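G protein alpha subunit (Entamoeba histolytica, PDB 4FID) probably acts as a signal-transducing GTPase, the nucleotide-binding alpha subunit of a heterotrimeric G protein. Local coordinates at residues T192-Y197 and D239-K244; L232-K237 and N305-T310. All coordinates share one frame; numbering follows the deposited sequence.

Contacts 1 and 2 share a ligand and a region of the sheet: strands 187-193 and 230-236 are neighbours, and helix 238-247 follows 230-236 in the chain. The centres of the contacts lie about 10 Å apart. Contact 2 is the more deeply buried, a parallel strand pair whose backbone bonds run on into polar side chains at the purine. Contact 1 is partly buried, a turn after a strand packed on a helix, mainly through apolar and aromatic groups with one lysine bond. Both meet GDP: segment 239-244 of helix 238-247 brings Asp239 to N1 and N2 of the guanine, while 232-237 and 305-310 reach N7 and O6.

Contact 1: residues T192-Y197 and D239-K244; sequences TSLAEY and DLFEEK. With GDP (guanosine-5'-diphosphate), chain C.
Phe241 takes the largest share of the apolar packing, meeting Leu194 and Tyr197 from the turn that follows strand 187-193. Its CG is anti to the backbone N (chi1 177°), and CG lies 3.7 Å from Leu194 CB. Ala195 CB touches Leu240 CB at 4.0 Å; the backbones come closest at Ala195 and Phe241.

The aromatic pair is nearly perpendicular, with ring planes at 89°. Tyr197 CD2 reaches the edge of the Phe241 ring, near its plane, 3.5 Å from CE1. The Tyr197 hydroxyl lies alongside Lys244, OH to CG 3.5 Å, and is hydrogen-bonded to the carbonyl of Val248.

The polar link is a hydrogen bond from Lys244 NZ to Ala195 O, 2.6 Å long and nearly along the C=O axis. The lysine chain is extended throughout, laying its methylenes past the tyrosine in the opposite direction and carrying the ammonium to the turn. There it also forms a salt bridge with Asp198, so one charged group holds both the backbone and the acid beyond it.

At the start of the helical segment Asp239 turns to GDP, its OD1 accepting from guanine N1 at 3.2 Å and its OD2 from N2, the pairing by which the NKxD motif of G proteins recognises guanine. Leu240 CD1 packs against the same amino group.

Behind the contact, Leu194 and Phe241 both rest on Ile270 of helix 263-275, and Leu194 also touches Leu235 of strand 230-236, so the Leu194 side chain lies among helix 238-247, helix 263-275 and strand 230-236.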
loop_
_atom_site.group_PDB
_atom_site.type_symbol
_atom_site.label_atom_id
_atom_site.label_comp_id
_atom_site.label_asym_id
_atom_site.label_seq_id
_atom_site.Cartn_x
_atom_site.Cartn_y
_atom_site.Cartn_z
ATOM N N THR A 192 -3.880 -5.845 -4.130
ATOM C CA THR A 192 -5.103 -5.228 -3.651
ATOM C C THR A 192 -5.065 -5.033 -2.127
ATOM O O THR A 192 -4.434 -5.791 -1.386
ATOM C CB THR A 192 -6.368 -6.019 -4.097
ATOM O OG1 THR A 192 -7.553 -5.240 -3.842
ATOM C CG2 THR A 192 -6.461 -7.368 -3.360
ATOM N N SER A 193 -5.725 -3.981 -1.676
ATOM C CA SER A 193 -5.759 -3.638 -0.278
ATOM C C SER A 193 -6.917 -4.368 0.361
ATOM O O SER A 193 -8.053 -4.248 -0.085
ATOM C CB SER A 193 -5.967 -2.131 -0.139
ATOM O OG SER A 193 -5.914 -1.729 1.217
ATOM N N LEU A 194 -6.637 -5.120 1.418
ATOM C CA LEU A 194 -7.705 -5.797 2.133
ATOM C C LEU A 194 -8.514 -4.791 2.929
ATOM O O LEU A 194 -9.706 -4.986 3.163
ATOM C CB LEU A 194 -7.146 -6.877 3.058
ATOM C CG LEU A 194 -6.807 -8.214 2.393
ATOM C CD1 LEU A 194 -6.022 -9.098 3.344
ATOM C CD2 LEU A 194 -8.096 -8.884 1.968
ATOM N N ALA A 195 -7.875 -3.705 3.346
ATOM C CA ALA A 195 -8.551 -2.797 4.264
ATOM C C ALA A 195 -9.579 -1.876 3.583
ATOM O O ALA A 195 -10.203 -1.053 4.245
ATOM C CB ALA A 195 -7.542 -2.002 5.082
ATOM N N GLU A 196 -9.765 -2.036 2.274
ATOM C CA GLU A 196 -10.681 -1.191 1.518
ATOM C C GLU A 196 -12.071 -1.803 1.383
ATOM O O GLU A 196 -12.914 -1.258 0.669
ATOM C CB GLU A 196 -10.118 -0.881 0.119
ATOM C CG GLU A 196 -10.191 -2.076 -0.851
ATOM C CD GLU A 196 -9.692 -1.777 -2.283
ATOM O OE1 GLU A 196 -8.982 -0.763 -2.512
ATOM O OE2 GLU A 196 -10.009 -2.586 -3.183
ATOM N N TYR A 197 -12.319 -2.925 2.055
ATOM C CA TYR A 197 -13.616 -3.605 1.924
ATOM C C TYR A 197 -14.834 -2.728 2.264
ATOM O O TYR A 197 -15.935 -3.016 1.828
ATOM C CB TYR A 197 -13.662 -4.892 2.753
ATOM C CG TYR A 197 -13.575 -4.650 4.234
ATOM C CD1 TYR A 197 -14.716 -4.408 4.988
ATOM C CD2 TYR A 197 -12.343 -4.647 4.882
ATOM C CE1 TYR A 197 -14.637 -4.175 6.350
ATOM C CE2 TYR A 197 -12.252 -4.419 6.241
ATOM C CZ TYR A 197 -13.403 -4.190 6.964
ATOM O OH TYR A 197 -13.302 -3.972 8.307
ATOM N N ASP A 239 -2.049 -6.400 7.981
ATOM C CA ASP A 239 -1.974 -5.775 9.310
ATOM C C ASP A 239 -3.144 -4.815 9.567
ATOM O O ASP A 239 -3.847 -4.936 10.590
ATOM C CB ASP A 239 -0.610 -5.066 9.536
ATOM C CG ASP A 239 -0.208 -4.112 8.373
ATOM O OD1 ASP A 239 -0.530 -4.387 7.187
ATOM O OD2 ASP A 239 0.461 -3.087 8.661
ATOM N N LEU A 240 -3.354 -3.887 8.623
ATOM C CA LEU A 240 -4.412 -2.887 8.715
ATOM C C LEU A 240 -5.762 -3.557 8.736
ATOM O O LEU A 240 -6.669 -3.131 9.449
ATOM C CB LEU A 240 -4.337 -1.905 7.548
ATOM C CG LEU A 240 -3.091 -1.011 7.584
ATOM C CD1 LEU A 240 -3.070 -0.000 6.427
ATOM C CD2 LEU A 240 -2.998 -0.301 8.948
ATOM N N PHE A 241 -5.886 -4.621 7.957
ATOM C CA PHE A 241 -7.137 -5.352 7.871
ATOM C C PHE A 241 -7.524 -6.050 9.197
ATOM O O PHE A 241 -8.665 -5.960 9.623
ATOM C CB PHE A 241 -7.054 -6.333 6.702
ATOM C CG PHE A 241 -8.265 -7.198 6.538
ATOM C CD1 PHE A 241 -9.463 -6.656 6.101
ATOM C CD2 PHE A 241 -8.192 -8.569 6.801
ATOM C CE1 PHE A 241 -10.598 -7.472 5.934
ATOM C CE2 PHE A 241 -9.311 -9.392 6.649
ATOM C CZ PHE A 241 -10.520 -8.840 6.213
ATOM N N GLU A 242 -6.572 -6.731 9.837
ATOM C CA GLU A 242 -6.789 -7.387 11.138
ATOM C C GLU A 242 -7.445 -6.409 12.097
ATOM O O GLU A 242 -8.492 -6.681 12.678
ATOM C CB GLU A 242 -5.443 -7.803 11.759
ATOM C CG GLU A 242 -5.191 -9.303 11.911
ATOM C CD GLU A 242 -4.680 -9.704 13.316
ATOM O OE1 GLU A 242 -3.654 -9.151 13.789
ATOM O OE2 GLU A 242 -5.315 -10.587 13.944
ATOM N N GLU A 243 -6.789 -5.265 12.258
ATOM C CA GLU A 243 -7.168 -4.244 13.215
ATOM C C GLU A 243 -8.514 -3.632 12.838
ATOM O O GLU A 243 -9.410 -3.479 13.683
ATOM C CB GLU A 243 -6.072 -3.170 13.271
ATOM C CG GLU A 243 -6.403 -1.960 14.135
ATOM C CD GLU A 243 -6.631 -2.318 15.605
ATOM O OE1 GLU A 243 -5.691 -2.839 16.258
ATOM O OE2 GLU A 243 -7.751 -2.071 16.111
ATOM N N LYS A 244 -8.660 -3.294 11.558
ATOM C CA LYS A 244 -9.860 -2.620 11.081
ATOM C C LYS A 244 -11.105 -3.458 11.326
ATOM O O LYS A 244 -12.176 -2.925 11.593
ATOM C CB LYS A 244 -9.730 -2.304 9.611
ATOM C CG LYS A 244 -10.901 -1.559 9.046
ATOM C CD LYS A 244 -10.476 -0.865 7.784
ATOM C CE LYS A 244 -11.525 0.115 7.307
ATOM N NZ LYS A 244 -11.134 0.624 5.977
HETATM P PB GDP C . 0.005 2.766 -5.222
HETATM O O1B GDP C . 1.074 3.720 -5.695
HETATM O O2B GDP C . -1.342 3.262 -5.692
HETATM O O3B GDP C . 0.299 1.419 -5.834
HETATM O O3A GDP C . -0.041 2.639 -3.599
HETATM P PA GDP C . 1.135 3.152 -2.596
HETATM O O1A GDP C . 2.315 2.202 -2.589
HETATM O O2A GDP C . 1.592 4.556 -2.948
HETATM O "O5'" GDP C . 0.413 3.190 -1.147
HETATM C "C5'" GDP C . 0.360 4.411 -0.403
HETATM C "C4'" GDP C . 0.402 4.184 1.116
HETATM O "O4'" GDP C . 0.013 2.853 1.486
HETATM C "C3'" GDP C . 1.790 4.430 1.710
HETATM O "O3'" GDP C . 1.701 5.423 2.752
HETATM C "C2'" GDP C . 2.230 3.077 2.254
HETATM O "O2'" GDP C . 3.050 3.220 3.428
HETATM C "C1'" GDP C . 0.895 2.368 2.503
HETATM N N9 GDP C . 1.009 0.880 2.493
HETATM C C8 GDP C . 1.241 0.065 1.440
HETATM N N7 GDP C . 1.272 -1.241 1.824
HETATM C C5 GDP C . 1.053 -1.278 3.152
HETATM C C6 GDP C . 0.960 -2.320 4.207
HETATM O O6 GDP C . 1.093 -3.528 3.936
HETATM N N1 GDP C . 0.734 -1.936 5.468
HETATM C C2 GDP C . 0.573 -0.639 5.801
HETATM N N2 GDP C . 0.332 -0.329 7.095
HETATM N N3 GDP C . 0.641 0.371 4.896
HETATM C C4 GDP C . 0.875 0.118 3.584
#

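Contact 2: residues L232-K237 and N305-T310; sequences LIFLNK and NPTNAT. With GDP (guanosine-5'-diphosphate), chain C.
Asn236 and Thr307 link two neighbouring parallel strands through their side chains. Asn236 CG is anti to the backbone N (chi1 -165°), and its OD1 accepts two bonds: Thr307 OG1 at 2.6 Å, tilted from the carbonyl plane, and Ala309 N at 3.1 Å, in that plane on a lone pair. Its ND2 is equally occupied, giving hydrogen bonds to GDP N7 (2.9 Å) and to the carbonyl of Ser16, so both ends of the amide are satisfied. Ala309 N also makes a weak bond to GDP O6.

Further back the backbone is paired in parallel register: Asn305 N to Ile233 O, Leu235 N to Asn305 O, and Thr307 N to Leu235 O at 2.8 Å. Thr307 CG2 makes an off-centre CH-pi contact with the Phe234 ring, 3.8 Å from CG.

Lys237 extends across one face of the purine, CG 3.7 Å from GDP C6, while Thr310 CG2 comes from the opposite face, 3.4 Å from N3. The Lys237 ammonium is held by Asp117 and the carbonyl of Glu15. Thr310 OG1 bonds to Asn308 OD1 within its own loop.

This is the guanine pocket of a Ras-like G domain, where the NKxD asparagine bonds to the TCAT-type loop, here Thr-Asn-Ala-Thr, and the lysine lies along the guanine.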
loop_
_atom_site.group_PDB
_atom_site.type_symbol
_atom_site.label_atom_id
_atom_site.label_comp_id
_atom_site.label_asym_id
_atom_site.label_seq_id
_atom_site.Cartn_x
_atom_site.Cartn_y
_atom_site.Cartn_z
ATOM N N LEU A 232 -0.507 -13.937 -9.903
ATOM C CA LEU A 232 -0.391 -13.926 -8.453
ATOM C C LEU A 232 -1.228 -12.792 -7.914
ATOM O O LEU A 232 -1.362 -11.756 -8.565
ATOM C CB LEU A 232 1.066 -13.678 -8.035
ATOM C CG LEU A 232 1.995 -14.888 -7.908
ATOM C CD1 LEU A 232 1.967 -15.716 -9.194
ATOM C CD2 LEU A 232 3.431 -14.473 -7.530
ATOM N N ILE A 233 -1.769 -12.958 -6.715
ATOM C CA ILE A 233 -2.476 -11.868 -6.068
ATOM C C ILE A 233 -1.858 -11.617 -4.721
ATOM O O ILE A 233 -1.738 -12.543 -3.923
ATOM C CB ILE A 233 -3.959 -12.188 -5.852
ATOM C CG1 ILE A 233 -4.673 -12.317 -7.180
ATOM C CG2 ILE A 233 -4.639 -11.076 -5.058
ATOM C CD1 ILE A 233 -6.145 -12.531 -7.003
ATOM N N PHE A 234 -1.473 -10.374 -4.455
ATOM C CA PHE A 234 -1.016 -10.016 -3.118
ATOM C C PHE A 234 -2.163 -9.318 -2.429
ATOM O O PHE A 234 -2.580 -8.232 -2.822
ATOM C CB PHE A 234 0.215 -9.092 -3.132
ATOM C CG PHE A 234 1.509 -9.770 -3.534
ATOM C CD1 PHE A 234 1.555 -11.129 -3.816
ATOM C CD2 PHE A 234 2.686 -9.027 -3.631
ATOM C CE1 PHE A 234 2.752 -11.744 -4.199
ATOM C CE2 PHE A 234 3.885 -9.623 -4.001
ATOM C CZ PHE A 234 3.917 -10.995 -4.289
ATOM N N LEU A 235 -2.695 -9.960 -1.412
ATOM C CA LEU A 235 -3.741 -9.361 -0.616
ATOM C C LEU A 235 -3.023 -8.534 0.431
ATOM O O LEU A 235 -2.573 -9.038 1.464
ATOM C CB LEU A 235 -4.593 -10.461 0.013
ATOM C CG LEU A 235 -5.159 -11.368 -1.092
ATOM C CD1 LEU A 235 -5.511 -12.776 -0.572
ATOM C CD2 LEU A 235 -6.361 -10.715 -1.752
ATOM N N ASN A 236 -2.902 -7.251 0.150
ATOM C CA ASN A 236 -1.994 -6.408 0.904
ATOM C C ASN A 236 -2.666 -5.694 2.064
ATOM O O ASN A 236 -3.910 -5.571 2.116
ATOM C CB ASN A 236 -1.351 -5.392 -0.030
ATOM C CG ASN A 236 -0.148 -4.732 0.579
ATOM O OD1 ASN A 236 0.668 -5.390 1.231
ATOM N ND2 ASN A 236 -0.014 -3.421 0.354
ATOM N N LYS A 237 -1.834 -5.237 2.995
ATOM C CA LYS A 237 -2.297 -4.523 4.185
ATOM C C LYS A 237 -3.029 -5.442 5.140
ATOM O O LYS A 237 -4.011 -5.042 5.756
ATOM C CB LYS A 237 -3.168 -3.320 3.811
ATOM C CG LYS A 237 -2.456 -2.350 2.831
ATOM C CD LYS A 237 -3.234 -1.047 2.674
ATOM C CE LYS A 237 -2.456 -0.014 1.880
ATOM N NZ LYS A 237 -3.243 1.230 1.680
ATOM N N ASN A 305 -1.376 -14.788 -1.787
ATOM C CA ASN A 305 -0.718 -14.670 -0.498
ATOM C C ASN A 305 -1.048 -13.346 0.120
ATOM O O ASN A 305 -1.063 -12.326 -0.557
ATOM C CB ASN A 305 0.792 -14.819 -0.633
ATOM C CG ASN A 305 1.415 -15.586 0.538
ATOM O OD1 ASN A 305 1.651 -15.029 1.599
ATOM N ND2 ASN A 305 1.697 -16.864 0.327
ATOM N N PRO A 306 -1.333 -13.347 1.420
ATOM C CA PRO A 306 -1.518 -12.033 2.029
ATOM C C PRO A 306 -0.149 -11.410 2.275
ATOM O O PRO A 306 0.863 -12.119 2.403
ATOM C CB PRO A 306 -2.245 -12.349 3.347
ATOM C CG PRO A 306 -2.258 -13.892 3.467
ATOM C CD PRO A 306 -1.338 -14.428 2.419
ATOM N N THR A 307 -0.114 -10.086 2.308
ATOM C CA THR A 307 1.131 -9.380 2.524
ATOM C C THR A 307 0.982 -8.140 3.410
ATOM O O THR A 307 -0.119 -7.547 3.572
ATOM C CB THR A 307 1.773 -8.957 1.184
ATOM O OG1 THR A 307 1.040 -7.866 0.619
ATOM C CG2 THR A 307 1.787 -10.112 0.199
ATOM N N ASN A 308 2.114 -7.770 3.996
ATOM C CA ASN A 308 2.256 -6.513 4.699
ATOM C C ASN A 308 3.465 -5.780 4.102
ATOM O O ASN A 308 4.609 -5.966 4.524
ATOM C CB ASN A 308 2.349 -6.735 6.214
ATOM C CG ASN A 308 2.644 -5.447 6.985
ATOM O OD1 ASN A 308 2.626 -4.341 6.420
ATOM N ND2 ASN A 308 2.924 -5.584 8.289
ATOM N N ALA A 309 3.181 -4.971 3.083
ATOM C CA ALA A 309 4.191 -4.265 2.293
ATOM C C ALA A 309 5.156 -3.340 3.073
ATOM O O ALA A 309 6.239 -3.019 2.590
ATOM C CB ALA A 309 3.511 -3.489 1.161
ATOM N N THR A 310 4.767 -2.893 4.258
ATOM C CA THR A 310 5.643 -2.037 5.049
ATOM C C THR A 310 6.578 -2.859 5.932
ATOM O O THR A 310 7.302 -2.304 6.749
ATOM C CB THR A 310 4.846 -1.078 5.939
ATOM O OG1 THR A 310 4.017 -1.840 6.820
ATOM C CG2 THR A 310 3.980 -0.178 5.090
HETATM P PB GDP C . 0.005 2.766 -5.222
HETATM O O1B GDP C . 1.074 3.720 -5.695
HETATM O O2B GDP C . -1.342 3.262 -5.692
HETATM O O3B GDP C . 0.299 1.419 -5.834
HETATM O O3A GDP C . -0.041 2.639 -3.599
HETATM P PA GDP C . 1.135 3.152 -2.596
HETATM O O1A GDP C . 2.315 2.202 -2.589
HETATM O O2A GDP C . 1.592 4.556 -2.948
HETATM O "O5'" GDP C . 0.413 3.190 -1.147
HETATM C "C5'" GDP C . 0.360 4.411 -0.403
HETATM C "C4'" GDP C . 0.402 4.184 1.116
HETATM O "O4'" GDP C . 0.013 2.853 1.486
HETATM C "C3'" GDP C . 1.790 4.430 1.710
HETATM O "O3'" GDP C . 1.701 5.423 2.752
HETATM C "C2'" GDP C . 2.230 3.077 2.254
HETATM O "O2'" GDP C . 3.050 3.220 3.428
HETATM C "C1'" GDP C . 0.895 2.368 2.503
HETATM N N9 GDP C . 1.009 0.880 2.493
HETATM C C8 GDP C . 1.241 0.065 1.440
HETATM N N7 GDP C . 1.272 -1.241 1.824
HETATM C C5 GDP C . 1.053 -1.278 3.152
HETATM C C6 GDP C . 0.960 -2.320 4.207
HETATM O O6 GDP C . 1.093 -3.528 3.936
HETATM N N1 GDP C . 0.734 -1.936 5.468
HETATM C C2 GDP C . 0.573 -0.639 5.801
HETATM N N2 GDP C . 0.332 -0.329 7.095
HETATM N N3 GDP C . 0.641 0.371 4.896
HETATM C C4 GDP C . 0.875 0.118 3.584
#